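PDB 6RIW: ORF10, which probably condenses acyl units in polyunsaturated fatty acid synthesis, this chain being the ketosynthase and chain length factor didomain of a larger synthase. Local coordinates for residues A[121-126]-A[170-175]; A[551-556]-A[580-585]; A[576-581]-A[644-649]; A[666-671]-A[837-842]; A[691-696]-A[743-748]. All blocks are in the same frame, centred on the assembly; numbering follows the deposited sequence.

Contact 1: residues A[121-126]-A[170-175]; sequences NLSFPT and LVAGYP
Asn121 reaches across to the turn at Val171 and Ala172 in the ketosynthase half of this didomain, a thiolase-fold domain in which the loop leaving strand 115-120 meets the approach to helix 174-183. Its CG stands anti to the backbone N (chi1 -171°), and the amide beyond it serves two successive carbonyls of the turn. The stronger bond runs from Asn121 ND2 to Ala172 O (3.0 Å) at an N-H...O angle of 156°, with the acceptor close to the plane of the amide. A weak, bent bond joins the same ND2 to Val171 O at 2.8 Å and 126°. Together they limit the rotation of the carboxamide.

Leu122 turns its side chain from the turn, but its O lies 3.8 Å from Val171 CG1. The CA atoms of Ser123 and Ala172 are the closest pair, 5.1 Å apart, and Ser123 OG rests 3.6 Å from Ala172 CB; Met582 of the chain length factor touches the same serine. Phe124 too starts its side chain away from the turn; Leu122 CD2 lies over one face of its ring, toward the rim, and the ring of Phe230 meets it, while Phe124 O comes to 3.3 Å from Val171 CG1. Thr126 brings the loop back. Leu89 of helix 88-104 packs on Asn121, Thr126, Val171 and Pro175 alike, and Thr126 OG1 makes a weak bond to Ser128 N. The methyl of Thr126 meets the valine tip to tip, CG2 of Thr126 lying 3.9 Å from Val171 CG2.

Contact 2: residues A[551-556]-A[580-585]; sequences IPQQLM and VAMGME
Gln553 and Glu585 both carry CG anti to the backbone N, and they slide past each other in opposite directions. The glutamine (chi1 -175°) runs on extended and delivers its amide to the loop; the glutamate bends at chi2 (50°), which turns its CD. Gln553 NE2 then donates to Gly583 O at 3.2 Å. The bond is bent, 136° at the hydrogen, although the donor stands nearly in line with the C=O bond and the acceptor lies in the amide plane. On the other branch, Gln553 OE1 accepts from a water 2.9 Å away, and that water takes the N-H of Glu585. In the chain length factor's thiolase fold this pairs the first turn of helix 552-567 with the loop that follows strand 576-581. An alanine at Gln553 would probably leave Gly583 O without this donor and the bridging water without its acceptor, freeing the loop to shift. A second water links Gln553 N (2.8 Å) to Glu585 OE1 (2.8 Å), so the carboxylate faces the start of the helix, whose dipole would be expected to favour its negative charge. Glu585 OE2 is held by the backbone N of Glu587. Packing contacts flank the bonds: Ile551, the N-cap residue, sets CD1 4.0 Å from Glu585 CG, and Met582 CE lies 4.1 Å from Gln553 NE2.

Contact 3: residues A[576-581]-A[644-649]; sequences VAVLVA and IMASRI
No flat group enters the contact of Val578 and Val580 with Ala646, which is wholly apolar; the guanidinium of Arg648 stays clear of the strand. Ile644 CG2 lies 3.4 Å above one face of it, toward the rim, while Arg648 NE bonds Gln554 OE1 and Arg648 NH2 bonds Thr638 OG1. At the middle of the contact is one methyl group. Ala646 CB sits between the two valines, 3.7 Å from Val580 CG2 and 4.0 Å from Val578 CG1. Such a small residue is consistent with the approach of the axes of strand 576-581 and helix 644-649, 8.2 Å apart with their directions at 147°. Larger side chains pack to each side of it. Ile649 crosses Val578 at about a right angle and touches it CG2 to CG2 at 3.9 Å. Met645 crosses Val580 obliquely; its CG stands between the backbone N and the carbonyl carbon (chi1 75°), and the chain runs on extended from there, SD lying 4.1 Å from Val580 CG1. Helix 552-567 adds Met557, which touches both Val580 and Ile649. The strand itself runs between two parallel partners, 659-663 and 687-694. On the sheet face opposite the valines, Leu579 and Ala581 pack on helix 668-682, giving the sandwiching of sheet by helices characteristic of the thiolase fold. Helix 642-653 in turn reaches the ketosynthase, where Ser647 OG bonds Gly441 O.

Contact 4: residues A[666-671]-A[837-842]; sequences ENSVYR and TFNASG
Tyr670 and Val669 close on the backbone of Gly842. The tyrosine approaches obliquely, with its OH and its CZ each 3.5 Å from Gly842 CA, while Val669 CG1 lies 3.8 Å from Gly842 C. A CB on the glycine would collide with Val669, so the missing side chain is what lets the two backbones come so near. An alanine in place of Tyr670 would probably open a gap beside Gly842 and deprive Ala878 and Leu880 of the ring they pack on.

Between the helix starts lies a water with four bonds. It accepts from Val669 N and Gly842 N and donates to Glu666 O (2.7 Å) and to Asn839 O (2.8 Å), satisfying buried backbone atoms of both segments. Glu666 runs beside Phe838, pointing the same way, with OE2 at the edge of the ring, 4.1 Å from Phe838 CD1; its OE1 is bonded by the backbone N of Arg873.

Farther out, the turn at Phe838 is secured by its own carbonyl. Ser841 OG, set between the backbone N and the carbonyl carbon (chi1 53°), donates to a lone pair of Phe838 O at 2.7 Å, and Ser841 N adds a second bond to that oxygen. His836 stacks on the phenylalanine and Trp739 meets it edge-to-face. This pairing of the beginnings of helices 668-682 and 841-854 is consistent with the buried central helix layer of a thiolase fold.

Contact 5: residues A[691-696]-A[743-748]; sequences AAVDLS and EGAAAI
Glu743 lays its side chain against the inverse gamma turn centred on Leu695, and Ser696 after it, with CB 3.3 Å from Ser696 N. Its CG stands between the backbone N and the carbonyl carbon (chi1 65°), and the chain runs on extended to a well-held carboxylate: OE1 forms a salt bridge with Arg505 and accepts from Gly697 N, and OE2 accepts from Val530 N. Gly744 enters the strand with backbone angles that call for glycine. It forms an antiparallel hydrogen-bonded pair with Asp694, Gly744 N to Asp694 O at 3.1 Å and Asp694 N to Gly744 O at 3.0 Å. Ala745 follows in a non-hydrogen-bonded pair with Val693, its CB 3.8 Å from Val693 CG2 while its CA-H points at Ala692 O. Ala746 again pairs through hydrogen bonds, from Ala692 N to Ala746 O (2.8 Å) and from Ala746 N to Ala692 O (2.9 Å). At Ala747 the methyls touch, CB to CB of Ala691 at 3.9 Å. These small side chains are matched by helices on both sheet faces. Helix 552-567 packs on the face of Ala691, Val693 and Ala747, through Met557, Gln553 and Ala564; helix 841-854 lies on the face of Ala692 and Ala746, through Met843 and Ile847. Within the chain length factor's thiolase-fold sheet, strand 576-581 continues beyond 687-694, and strand 469-478 beyond 741-752.

In the fold
From the N terminus, contact 1 comes first and closes a loop of 43 residues, about half of them helical, inside the ketosynthase. The remaining four lie in the chain length factor. Contact 2 closes a short loop, and its strand residues Val580 and Ala581 also serve contact 3, which then spans a longer helical excursion to 644-649. Contact 4 closes a loop of 165 residues, with contact 5 nested inside it. Strands 576-581 and 687-694 are neighbours, so contacts 2, 3 and 5 meet on one sheet, and Asp694 OD2 bonds Asn839 N between contacts 5 and 4. Contact 1 joins them across the two halves, where Ser123 and Val171 pack on Met582 and Met584.

Contact 1: residues A[121-126]-A[170-175]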
# COMPACT_ATOMS: atom_id res chain seq x y z
N ASN A 121 2.05 0.81 5.27
CA ASN A 121 2.65 -0.40 4.71
C ASN A 121 3.08 -0.16 3.27
O ASN A 121 2.44 0.60 2.54
CB ASN A 121 1.64 -1.56 4.78
CG ASN A 121 2.26 -2.90 4.42
OD1 ASN A 121 3.47 -3.09 4.49
ND2 ASN A 121 1.41 -3.84 4.00
N LEU A 122 4.19 -0.80 2.87
CA LEU A 122 4.68 -0.75 1.49
C LEU A 122 3.93 -1.74 0.61
O LEU A 122 3.62 -2.86 1.03
CB LEU A 122 6.18 -1.11 1.44
CG LEU A 122 7.13 -0.07 2.02
CD1 LEU A 122 8.52 -0.67 2.32
CD2 LEU A 122 7.24 1.11 1.05
N SER A 123 3.66 -1.35 -0.63
CA SER A 123 3.08 -2.26 -1.62
C SER A 123 4.17 -2.92 -2.45
O SER A 123 4.04 -2.98 -3.68
CB SER A 123 2.09 -1.51 -2.51
OG SER A 123 0.95 -1.15 -1.77
N PHE A 124 5.25 -3.40 -1.82
CA PHE A 124 6.38 -4.02 -2.52
C PHE A 124 6.40 -5.52 -2.30
O PHE A 124 5.91 -6.01 -1.28
CB PHE A 124 7.70 -3.49 -1.97
CG PHE A 124 8.04 -2.07 -2.36
CD1 PHE A 124 7.31 -1.38 -3.29
CD2 PHE A 124 9.14 -1.46 -1.76
CE1 PHE A 124 7.66 -0.08 -3.63
CE2 PHE A 124 9.50 -0.17 -2.09
CZ PHE A 124 8.76 0.52 -3.04
N PRO A 125 7.05 -6.27 -3.19
CA PRO A 125 7.30 -7.70 -2.91
C PRO A 125 7.97 -7.88 -1.56
O PRO A 125 8.76 -7.03 -1.13
CB PRO A 125 8.24 -8.12 -4.04
CG PRO A 125 7.87 -7.16 -5.22
CD PRO A 125 7.52 -5.85 -4.52
N THR A 126 7.67 -8.99 -0.91
CA THR A 126 8.33 -9.36 0.34
C THR A 126 9.20 -10.59 0.11
O THR A 126 9.17 -11.21 -0.96
CB THR A 126 7.32 -9.66 1.45
OG1 THR A 126 6.60 -10.86 1.14
CG2 THR A 126 6.34 -8.48 1.67
N LEU A 170 -0.75 -11.46 -0.22
CA LEU A 170 -1.69 -10.38 0.07
C LEU A 170 -0.94 -9.32 0.87
O LEU A 170 -1.09 -9.16 2.09
CB LEU A 170 -2.92 -10.90 0.82
CG LEU A 170 -3.67 -12.09 0.17
CD1 LEU A 170 -4.79 -12.57 1.06
CD2 LEU A 170 -4.22 -11.68 -1.20
N VAL A 171 -0.07 -8.61 0.16
CA VAL A 171 0.97 -7.85 0.84
C VAL A 171 0.43 -6.53 1.39
O VAL A 171 0.72 -6.15 2.54
CB VAL A 171 2.16 -7.63 -0.12
CG1 VAL A 171 3.06 -6.52 0.40
CG2 VAL A 171 2.96 -8.95 -0.28
N ALA A 172 -0.36 -5.80 0.61
CA ALA A 172 -0.68 -4.42 0.97
C ALA A 172 -1.71 -4.33 2.11
O ALA A 172 -1.46 -3.70 3.15
CB ALA A 172 -1.15 -3.64 -0.26
N GLY A 173 -2.88 -4.95 1.94
CA GLY A 173 -3.98 -4.70 2.86
C GLY A 173 -4.20 -5.77 3.92
O GLY A 173 -4.50 -5.46 5.07
N TYR A 174 -4.04 -7.04 3.55
CA TYR A 174 -4.31 -8.12 4.50
C TYR A 174 -3.57 -8.00 5.83
O TYR A 174 -4.14 -8.41 6.86
CB TYR A 174 -3.98 -9.47 3.84
CG TYR A 174 -4.35 -10.66 4.70
CD1 TYR A 174 -5.67 -10.88 5.09
CD2 TYR A 174 -3.37 -11.56 5.13
CE1 TYR A 174 -6.01 -11.99 5.89
CE2 TYR A 174 -3.69 -12.65 5.94
CZ TYR A 174 -5.02 -12.86 6.31
OH TYR A 174 -5.34 -13.95 7.10
N PRO A 175 -2.33 -7.48 5.91
CA PRO A 175 -1.69 -7.38 7.24
C PRO A 175 -2.52 -6.61 8.26
O PRO A 175 -2.51 -6.96 9.45
CB PRO A 175 -0.36 -6.68 6.93
CG PRO A 175 -0.03 -7.20 5.52
CD PRO A 175 -1.38 -7.19 4.83

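Contact 2: residues A[551-556]-A[580-585]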
# COMPACT_ATOMS: atom_id res chain seq x y z
N ILE A 551 4.49 1.83 -15.30
CA ILE A 551 3.77 0.57 -15.45
C ILE A 551 2.28 0.84 -15.68
O ILE A 551 1.76 1.89 -15.26
CB ILE A 551 3.99 -0.36 -14.24
CG1 ILE A 551 3.43 0.25 -12.94
CG2 ILE A 551 5.47 -0.72 -14.09
CD1 ILE A 551 3.23 -0.80 -11.79
N PRO A 552 1.56 -0.08 -16.32
CA PRO A 552 0.13 0.18 -16.62
C PRO A 552 -0.74 0.38 -15.40
O PRO A 552 -1.72 1.12 -15.51
CB PRO A 552 -0.28 -1.08 -17.41
CG PRO A 552 0.99 -1.55 -18.04
CD PRO A 552 2.08 -1.25 -17.05
N GLN A 553 -0.42 -0.21 -14.24
CA GLN A 553 -1.23 0.06 -13.04
C GLN A 553 -1.37 1.56 -12.78
O GLN A 553 -2.46 2.06 -12.48
CB GLN A 553 -0.64 -0.65 -11.81
CG GLN A 553 -1.54 -0.51 -10.53
CD GLN A 553 -0.85 -0.95 -9.24
OE1 GLN A 553 0.27 -0.53 -8.95
NE2 GLN A 553 -1.54 -1.77 -8.45
N GLN A 554 -0.26 2.30 -12.89
CA GLN A 554 -0.32 3.73 -12.61
C GLN A 554 -0.95 4.50 -13.77
O GLN A 554 -1.75 5.41 -13.54
CB GLN A 554 1.08 4.25 -12.29
CG GLN A 554 1.63 3.61 -10.99
CD GLN A 554 2.53 4.55 -10.18
OE1 GLN A 554 2.98 5.60 -10.66
NE2 GLN A 554 2.81 4.16 -8.92
N LEU A 555 -0.65 4.13 -15.02
CA LEU A 555 -1.24 4.85 -16.15
C LEU A 555 -2.75 4.69 -16.19
O LEU A 555 -3.48 5.65 -16.46
CB LEU A 555 -0.62 4.36 -17.46
CG LEU A 555 0.87 4.69 -17.58
CD1 LEU A 555 1.50 3.92 -18.71
CD2 LEU A 555 1.04 6.18 -17.77
N MET A 556 -3.24 3.46 -15.95
CA MET A 556 -4.68 3.23 -15.95
C MET A 556 -5.38 4.05 -14.88
O MET A 556 -6.44 4.62 -15.15
CB MET A 556 -4.99 1.75 -15.74
CG MET A 556 -4.59 0.86 -16.88
SD MET A 556 -5.94 0.67 -18.05
CE MET A 556 -7.10 -0.30 -17.09
N VAL A 580 -6.54 6.09 -3.48
CA VAL A 580 -6.47 5.05 -4.51
C VAL A 580 -6.63 3.69 -3.83
O VAL A 580 -5.74 3.26 -3.08
CB VAL A 580 -5.17 5.12 -5.31
CG1 VAL A 580 -5.12 4.01 -6.35
CG2 VAL A 580 -5.03 6.50 -5.98
N ALA A 581 -7.73 3.01 -4.11
CA ALA A 581 -7.94 1.64 -3.66
C ALA A 581 -7.14 0.69 -4.54
O ALA A 581 -7.28 0.71 -5.76
CB ALA A 581 -9.43 1.29 -3.72
N MET A 582 -6.28 -0.11 -3.93
CA MET A 582 -5.42 -0.97 -4.72
C MET A 582 -4.82 -2.02 -3.80
O MET A 582 -4.93 -1.94 -2.58
CB MET A 582 -4.32 -0.15 -5.43
CG MET A 582 -3.52 0.75 -4.46
SD MET A 582 -2.23 -0.14 -3.51
CE MET A 582 -0.89 -0.16 -4.75
N GLY A 583 -4.23 -3.04 -4.42
CA GLY A 583 -3.27 -3.91 -3.78
C GLY A 583 -2.01 -3.90 -4.62
O GLY A 583 -1.93 -3.21 -5.65
N MET A 584 -1.01 -4.67 -4.19
CA MET A 584 0.25 -4.58 -4.93
C MET A 584 0.08 -5.11 -6.35
O MET A 584 -0.73 -6.01 -6.62
CB MET A 584 1.39 -5.32 -4.19
CG MET A 584 1.31 -6.82 -4.11
SD MET A 584 2.97 -7.59 -3.84
CE MET A 584 3.79 -7.11 -5.30
N GLU A 585 0.80 -4.49 -7.28
CA GLU A 585 0.94 -5.04 -8.62
C GLU A 585 1.79 -6.29 -8.51
O GLU A 585 3.00 -6.20 -8.27
CB GLU A 585 1.60 -4.00 -9.53
CG GLU A 585 1.89 -4.51 -10.95
CD GLU A 585 0.67 -5.16 -11.60
OE1 GLU A 585 -0.19 -4.41 -12.13
OE2 GLU A 585 0.58 -6.42 -11.58
O HOH W 1 0.91 -2.71 -14.04
O HOH W 2 1.74 -1.84 -6.78

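Contact 3: residues A[576-581]-A[644-649]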
# COMPACT_ATOMS: atom_id res chain seq x y z
N VAL A 576 -8.16 19.18 -2.37
CA VAL A 576 -8.87 17.97 -2.79
C VAL A 576 -8.00 16.78 -2.44
O VAL A 576 -6.78 16.82 -2.67
CB VAL A 576 -9.18 18.00 -4.30
CG1 VAL A 576 -9.64 16.60 -4.84
CG2 VAL A 576 -10.25 19.03 -4.59
N ALA A 577 -8.62 15.73 -1.90
CA ALA A 577 -7.92 14.50 -1.56
C ALA A 577 -8.05 13.45 -2.67
O ALA A 577 -9.04 13.41 -3.41
CB ALA A 577 -8.45 13.92 -0.25
N VAL A 578 -7.03 12.60 -2.79
CA VAL A 578 -7.02 11.52 -3.77
C VAL A 578 -6.76 10.22 -3.02
O VAL A 578 -5.70 10.08 -2.39
CB VAL A 578 -5.96 11.74 -4.86
CG1 VAL A 578 -6.00 10.62 -5.91
CG2 VAL A 578 -6.16 13.10 -5.59
N LEU A 579 -7.72 9.30 -3.04
CA LEU A 579 -7.57 8.01 -2.39
C LEU A 579 -7.56 6.95 -3.47
O LEU A 579 -8.46 6.92 -4.32
CB LEU A 579 -8.73 7.74 -1.41
CG LEU A 579 -9.04 8.84 -0.39
CD1 LEU A 579 -10.22 8.40 0.44
CD2 LEU A 579 -7.83 9.12 0.51
N VAL A 580 -6.54 6.09 -3.48
CA VAL A 580 -6.47 5.05 -4.51
C VAL A 580 -6.63 3.69 -3.83
O VAL A 580 -5.74 3.26 -3.08
CB VAL A 580 -5.17 5.12 -5.31
CG1 VAL A 580 -5.12 4.01 -6.35
CG2 VAL A 580 -5.03 6.50 -5.98
N ALA A 581 -7.73 3.01 -4.11
CA ALA A 581 -7.94 1.64 -3.66
C ALA A 581 -7.14 0.69 -4.54
O ALA A 581 -7.28 0.71 -5.76
CB ALA A 581 -9.43 1.29 -3.72
N ILE A 644 2.62 6.86 -5.33
CA ILE A 644 3.00 7.91 -6.26
C ILE A 644 1.93 8.08 -7.32
O ILE A 644 1.76 9.17 -7.86
CB ILE A 644 4.40 7.63 -6.85
CG1 ILE A 644 5.43 7.68 -5.72
CG2 ILE A 644 4.74 8.66 -7.94
CD1 ILE A 644 6.92 7.62 -6.17
N MET A 645 1.15 7.03 -7.62
CA MET A 645 0.11 7.23 -8.62
C MET A 645 -0.95 8.22 -8.13
O MET A 645 -1.46 9.02 -8.94
CB MET A 645 -0.49 5.89 -9.05
CG MET A 645 -1.43 5.20 -8.10
SD MET A 645 -1.97 3.64 -8.87
CE MET A 645 -1.42 2.49 -7.62
N ALA A 646 -1.25 8.24 -6.82
CA ALA A 646 -2.14 9.28 -6.30
C ALA A 646 -1.49 10.66 -6.39
O ALA A 646 -2.13 11.64 -6.80
CB ALA A 646 -2.53 8.97 -4.84
N SER A 647 -0.20 10.74 -6.03
CA SER A 647 0.55 12.00 -6.13
C SER A 647 0.59 12.55 -7.54
O SER A 647 0.62 13.77 -7.72
CB SER A 647 2.00 11.78 -5.67
OG SER A 647 2.02 11.55 -4.28
N ARG A 648 0.63 11.68 -8.56
CA ARG A 648 0.74 12.19 -9.92
C ARG A 648 -0.51 12.96 -10.33
O ARG A 648 -0.42 13.94 -11.09
CB ARG A 648 0.98 11.04 -10.90
CG ARG A 648 2.39 10.46 -10.86
CD ARG A 648 2.54 9.39 -11.93
NE ARG A 648 3.43 8.32 -11.49
CZ ARG A 648 4.76 8.36 -11.59
NH1 ARG A 648 5.35 9.43 -12.12
NH2 ARG A 648 5.48 7.34 -11.15
N ILE A 649 -1.67 12.53 -9.83
CA ILE A 649 -2.91 13.27 -10.07
C ILE A 649 -2.90 14.59 -9.31
O ILE A 649 -3.21 15.65 -9.87
CB ILE A 649 -4.13 12.40 -9.70
CG1 ILE A 649 -4.37 11.35 -10.78
CG2 ILE A 649 -5.40 13.27 -9.45
CD1 ILE A 649 -4.70 11.97 -12.16

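Contact 4: residues A[666-671]-A[837-842]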
# COMPACT_ATOMS: atom_id res chain seq x y z
N GLU A 666 -10.61 -7.02 -1.11
CA GLU A 666 -11.76 -6.70 -1.95
C GLU A 666 -12.54 -5.51 -1.41
O GLU A 666 -13.21 -4.81 -2.18
CB GLU A 666 -12.70 -7.92 -2.08
CG GLU A 666 -12.10 -9.06 -2.92
CD GLU A 666 -11.39 -10.12 -2.06
OE1 GLU A 666 -10.73 -9.75 -1.06
OE2 GLU A 666 -11.47 -11.33 -2.40
N ASN A 667 -12.47 -5.25 -0.10
CA ASN A 667 -13.18 -4.12 0.49
C ASN A 667 -12.38 -2.81 0.42
O ASN A 667 -12.76 -1.83 1.08
CB ASN A 667 -13.59 -4.45 1.93
CG ASN A 667 -14.83 -5.34 1.97
OD1 ASN A 667 -15.75 -5.18 1.17
ND2 ASN A 667 -14.84 -6.31 2.87
N SER A 668 -11.32 -2.75 -0.38
CA SER A 668 -10.52 -1.52 -0.45
C SER A 668 -11.37 -0.29 -0.79
O SER A 668 -11.25 0.76 -0.14
CB SER A 668 -9.43 -1.69 -1.51
OG SER A 668 -8.47 -2.67 -1.14
N VAL A 669 -12.22 -0.39 -1.82
CA VAL A 669 -13.00 0.78 -2.24
C VAL A 669 -14.01 1.19 -1.17
O VAL A 669 -14.22 2.38 -0.92
CB VAL A 669 -13.70 0.51 -3.58
CG1 VAL A 669 -14.73 1.64 -3.89
CG2 VAL A 669 -12.67 0.43 -4.72
N TYR A 670 -14.65 0.22 -0.52
CA TYR A 670 -15.63 0.57 0.51
C TYR A 670 -14.95 1.20 1.74
O TYR A 670 -15.52 2.11 2.35
CB TYR A 670 -16.46 -0.67 0.89
CG TYR A 670 -17.17 -1.30 -0.31
CD1 TYR A 670 -17.65 -0.52 -1.35
CD2 TYR A 670 -17.34 -2.68 -0.40
CE1 TYR A 670 -18.29 -1.09 -2.46
CE2 TYR A 670 -17.98 -3.26 -1.51
CZ TYR A 670 -18.46 -2.46 -2.52
OH TYR A 670 -19.09 -3.04 -3.61
N ARG A 671 -13.73 0.78 2.09
CA ARG A 671 -13.01 1.51 3.13
C ARG A 671 -12.66 2.93 2.69
O ARG A 671 -12.61 3.84 3.54
CB ARG A 671 -11.74 0.76 3.55
CG ARG A 671 -12.00 -0.58 4.28
CD ARG A 671 -12.59 -0.41 5.69
NE ARG A 671 -12.77 -1.71 6.35
CZ ARG A 671 -13.44 -1.88 7.49
NH1 ARG A 671 -13.55 -3.10 8.02
NH2 ARG A 671 -14.00 -0.84 8.12
N THR A 837 -12.72 -8.03 -10.33
CA THR A 837 -11.56 -7.15 -10.40
C THR A 837 -10.92 -6.92 -9.03
O THR A 837 -10.18 -5.95 -8.85
CB THR A 837 -11.94 -5.82 -11.08
OG1 THR A 837 -12.96 -5.14 -10.31
CG2 THR A 837 -12.51 -6.09 -12.49
N PHE A 838 -11.20 -7.81 -8.06
CA PHE A 838 -10.51 -7.91 -6.78
C PHE A 838 -10.33 -6.57 -6.07
O PHE A 838 -11.30 -6.04 -5.51
CB PHE A 838 -9.20 -8.69 -7.03
CG PHE A 838 -9.50 -10.15 -7.27
CD1 PHE A 838 -9.91 -10.94 -6.19
CD2 PHE A 838 -9.58 -10.66 -8.57
CE1 PHE A 838 -10.29 -12.28 -6.41
CE2 PHE A 838 -9.99 -12.00 -8.79
CZ PHE A 838 -10.34 -12.79 -7.72
N ASN A 839 -9.13 -5.99 -6.05
CA ASN A 839 -9.00 -4.76 -5.25
C ASN A 839 -9.80 -3.59 -5.81
O ASN A 839 -10.05 -2.62 -5.09
CB ASN A 839 -7.53 -4.39 -5.10
CG ASN A 839 -6.77 -5.43 -4.30
OD1 ASN A 839 -7.17 -5.74 -3.19
ND2 ASN A 839 -5.70 -5.98 -4.86
N ALA A 840 -10.19 -3.64 -7.08
CA ALA A 840 -11.06 -2.61 -7.63
C ALA A 840 -12.54 -3.02 -7.66
O ALA A 840 -13.37 -2.28 -8.20
CB ALA A 840 -10.58 -2.26 -9.06
N SER A 841 -12.89 -4.20 -7.12
CA SER A 841 -14.25 -4.72 -7.34
C SER A 841 -15.33 -3.84 -6.73
O SER A 841 -16.44 -3.77 -7.26
CB SER A 841 -14.39 -6.14 -6.77
OG SER A 841 -13.99 -6.19 -5.41
N GLY A 842 -15.04 -3.17 -5.61
CA GLY A 842 -16.04 -2.26 -5.06
C GLY A 842 -16.38 -1.11 -5.98
O GLY A 842 -17.52 -0.63 -6.00
O HOH W 3 -12.52 -2.76 -3.84
O HOH W 4 -5.63 -4.46 -1.08

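Contact 5: residues A[691-696]-A[743-748]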
# COMPACT_ATOMS: atom_id res chain seq x y z
N ALA A 691 -10.18 6.57 -6.61
CA ALA A 691 -9.84 5.78 -7.78
C ALA A 691 -9.52 4.36 -7.34
O ALA A 691 -9.25 4.09 -6.16
CB ALA A 691 -8.66 6.40 -8.55
N ALA A 692 -9.59 3.44 -8.28
CA ALA A 692 -9.34 2.05 -7.94
C ALA A 692 -8.71 1.40 -9.15
O ALA A 692 -9.11 1.68 -10.27
CB ALA A 692 -10.64 1.32 -7.58
N VAL A 693 -7.76 0.50 -8.92
CA VAL A 693 -7.13 -0.19 -10.05
C VAL A 693 -6.69 -1.56 -9.58
O VAL A 693 -6.13 -1.72 -8.48
CB VAL A 693 -5.96 0.61 -10.64
CG1 VAL A 693 -4.91 0.96 -9.58
CG2 VAL A 693 -5.31 -0.15 -11.80
N ASP A 694 -6.96 -2.56 -10.40
CA ASP A 694 -6.36 -3.88 -10.21
C ASP A 694 -6.22 -4.49 -11.60
O ASP A 694 -7.22 -4.80 -12.26
CB ASP A 694 -7.20 -4.77 -9.30
CG ASP A 694 -6.39 -5.94 -8.73
OD1 ASP A 694 -5.32 -6.26 -9.32
OD2 ASP A 694 -6.80 -6.52 -7.69
N LEU A 695 -4.99 -4.66 -12.04
CA LEU A 695 -4.79 -5.36 -13.31
C LEU A 695 -4.74 -6.86 -13.01
O LEU A 695 -3.72 -7.54 -13.16
CB LEU A 695 -3.56 -4.81 -14.02
CG LEU A 695 -3.73 -3.29 -14.22
CD1 LEU A 695 -2.62 -2.69 -15.07
CD2 LEU A 695 -5.10 -2.96 -14.86
N SER A 696 -5.90 -7.37 -12.59
CA SER A 696 -6.05 -8.72 -12.04
C SER A 696 -6.20 -9.80 -13.12
O SER A 696 -6.61 -10.91 -12.79
CB SER A 696 -7.25 -8.77 -11.09
OG SER A 696 -8.31 -7.93 -11.53
N GLU A 743 -10.31 -7.36 -15.20
CA GLU A 743 -9.36 -6.38 -14.69
C GLU A 743 -9.75 -4.99 -15.18
O GLU A 743 -10.56 -4.83 -16.10
CB GLU A 743 -7.92 -6.71 -15.10
CG GLU A 743 -7.66 -6.66 -16.61
CD GLU A 743 -6.25 -7.13 -16.97
OE1 GLU A 743 -5.41 -7.28 -16.05
OE2 GLU A 743 -5.96 -7.36 -18.18
N GLY A 744 -9.14 -3.97 -14.57
CA GLY A 744 -9.35 -2.61 -15.01
C GLY A 744 -9.19 -1.61 -13.88
O GLY A 744 -8.53 -1.88 -12.88
N ALA A 745 -9.77 -0.44 -14.10
CA ALA A 745 -9.58 0.71 -13.22
C ALA A 745 -10.81 1.59 -13.36
O ALA A 745 -11.46 1.59 -14.40
CB ALA A 745 -8.30 1.49 -13.58
N ALA A 746 -11.12 2.32 -12.29
CA ALA A 746 -12.26 3.24 -12.37
C ALA A 746 -12.12 4.27 -11.27
O ALA A 746 -11.33 4.09 -10.33
CB ALA A 746 -13.60 2.47 -12.27
N ALA A 747 -12.88 5.36 -11.39
CA ALA A 747 -12.76 6.43 -10.41
C ALA A 747 -14.08 7.16 -10.28
O ALA A 747 -14.89 7.18 -11.22
CB ALA A 747 -11.63 7.43 -10.78
N ILE A 748 -14.31 7.73 -9.09
CA ILE A 748 -15.47 8.57 -8.82
C ILE A 748 -15.00 9.79 -8.06
O ILE A 748 -13.95 9.80 -7.41
CB ILE A 748 -16.57 7.84 -8.01
CG1 ILE A 748 -16.08 7.41 -6.63
CG2 ILE A 748 -17.17 6.68 -8.82
CD1 ILE A 748 -17.22 6.79 -5.75